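Local coordinates for protein serine hydrolase CCSP0084 (Cycloclasticus sp. P1, PDB 4I3F) that probably hydrolyses carbon-carbon bonds in meta-cleavage products and also ester bonds, as a serine hydrolase of the alpha/beta hydrolase family, at residues W103-Q106 / Q107-L111. Sequence-based numbering, arbitrary orientation.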
loop_
_atom_site.group_PDB
_atom_site.type_symbol
_atom_site.label_atom_id
_atom_site.label_comp_id
_atom_site.label_asym_id
_atom_site.label_seq_id
_atom_site.Cartn_x
_atom_site.Cartn_y
_atom_site.Cartn_z
ATOM N N TRP A 103 3.519 11.373 -3.251
ATOM C CA TRP A 103 3.394 10.299 -2.256
ATOM C C TRP A 103 4.674 10.130 -1.436
ATOM O O TRP A 103 4.617 9.926 -0.215
ATOM C CB TRP A 103 2.997 8.991 -2.941
ATOM C CG TRP A 103 1.594 9.032 -3.513
ATOM C CD1 TRP A 103 0.537 9.749 -3.029
ATOM C CD2 TRP A 103 1.112 8.346 -4.682
ATOM N NE1 TRP A 103 -0.577 9.534 -3.808
ATOM C CE2 TRP A 103 -0.250 8.685 -4.833
ATOM C CE3 TRP A 103 1.700 7.479 -5.614
ATOM C CZ2 TRP A 103 -1.037 8.183 -5.878
ATOM C CZ3 TRP A 103 0.918 6.985 -6.652
ATOM C CH2 TRP A 103 -0.431 7.343 -6.780
ATOM N N VAL A 104 5.823 10.227 -2.102
ATOM C CA VAL A 104 7.112 10.163 -1.418
ATOM C C VAL A 104 7.251 11.344 -0.454
ATOM O O VAL A 104 7.513 11.146 0.734
ATOM C CB VAL A 104 8.291 10.094 -2.426
ATOM C CG1 VAL A 104 9.641 10.294 -1.727
ATOM C CG2 VAL A 104 8.268 8.750 -3.166
ATOM N N GLN A 105 7.052 12.569 -0.942
ATOM C CA GLN A 105 7.223 13.738 -0.081
ATOM C C GLN A 105 6.218 13.743 1.074
ATOM O O GLN A 105 6.532 14.188 2.182
ATOM C CB GLN A 105 7.154 15.053 -0.877
ATOM C CG GLN A 105 7.606 16.269 -0.075
ATOM C CD GLN A 105 9.055 16.159 0.383
ATOM O OE1 GLN A 105 9.944 15.864 -0.414
ATOM N NE2 GLN A 105 9.299 16.410 1.667
ATOM N N GLN A 106 5.014 13.241 0.826
ATOM C CA GLN A 106 4.012 13.149 1.887
ATOM C C GLN A 106 4.528 12.351 3.088
ATOM O O GLN A 106 4.334 12.751 4.242
ATOM C CB GLN A 106 2.719 12.512 1.364
ATOM C CG GLN A 106 1.659 12.326 2.467
ATOM C CD GLN A 106 0.467 11.507 2.018
ATOM O OE1 GLN A 106 0.549 10.749 1.049
ATOM N NE2 GLN A 106 -0.649 11.646 2.727
ATOM N N GLN A 107 5.190 11.228 2.833
ATOM C CA GLN A 107 5.635 10.391 3.941
ATOM C C GLN A 107 6.797 11.019 4.687
ATOM O O GLN A 107 6.896 10.889 5.909
ATOM C CB GLN A 107 5.996 8.976 3.459
ATOM C CG GLN A 107 4.869 8.261 2.712
ATOM C CD GLN A 107 3.509 8.465 3.359
ATOM O OE1 GLN A 107 3.365 8.358 4.569
ATOM N NE2 GLN A 107 2.510 8.769 2.550
ATOM N N ILE A 108 7.679 11.702 3.959
ATOM C CA ILE A 108 8.769 12.436 4.593
ATOM C C ILE A 108 8.207 13.578 5.447
ATOM O O ILE A 108 8.633 13.771 6.593
ATOM C CB ILE A 108 9.757 12.996 3.558
ATOM C CG1 ILE A 108 10.388 11.852 2.762
ATOM C CG2 ILE A 108 10.837 13.832 4.239
ATOM C CD1 ILE A 108 11.129 10.859 3.633
ATOM N N ASP A 109 7.246 14.316 4.891
ATOM C CA ASP A 109 6.593 15.399 5.624
ATOM C C ASP A 109 5.850 14.879 6.855
ATOM O O ASP A 109 5.777 15.570 7.874
ATOM C CB ASP A 109 5.617 16.158 4.723
ATOM C CG ASP A 109 6.316 16.987 3.664
ATOM O OD1 ASP A 109 7.533 17.252 3.808
ATOM O OD2 ASP A 109 5.639 17.379 2.685
ATOM N N LEU A 110 5.300 13.671 6.762
ATOM C CA LEU A 110 4.627 13.048 7.907
ATOM C C LEU A 110 5.630 12.691 9.008
ATOM O O LEU A 110 5.421 13.017 10.176
ATOM C CB LEU A 110 3.864 11.796 7.461
ATOM C CG LEU A 110 3.159 10.952 8.529
ATOM C CD1 LEU A 110 2.148 11.782 9.306
ATOM C CD2 LEU A 110 2.475 9.732 7.915
ATOM N N LEU A 111 6.714 12.011 8.638
ATOM C CA LEU A 111 7.742 11.650 9.612
ATOM C C LEU A 111 8.355 12.890 10.265
ATOM O O LEU A 111 8.625 12.896 11.470
ATOM C CB LEU A 111 8.825 10.779 8.964
ATOM C CG LEU A 111 8.388 9.413 8.447
ATOM C CD1 LEU A 111 9.553 8.698 7.763
ATOM C CD2 LEU A 111 7.829 8.550 9.573
#
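The carboxylate of Asp109 receives the side-chain amide of Gln105 over one face: NE2 of Gln105 donates to OD1 of Asp109 at 2.9 Å, nearly straight, from 49° out of the carboxylate plane, although OD1 lies in the amide plane. The bend of Gln105 about CB-CG (chi2 61°) swings its amide round the helix, and rotation about CG-CD turns NE2 toward Asp109. In the main chain, N of Asp109 donates to O of Gln105 at 2.8 Å, tying the same two residues again. Without the carboxylate, as with an alanine at Asp109, NE2 of Gln105 loses this acceptor and the amide is likely to turn more freely. On the buried side of the helix the amides of Gln106 and Gln107 run alongside each other, their planes 53° apart, with OE1 of Gln106 3.2 Å from NE2 of Gln107 but badly angled for a bond. OE1 of Gln106 instead accepts from the backbone N of Ala82, while its NE2 donates to OG1 of Thr34 and O of Asp80. Gln107 packs on Leu48 and Leu50. The Gln105-Asp109 i to i+4 pair lies on amphipathic helix 96-113, which flanks the central sheet of the alpha/beta hydrolase fold.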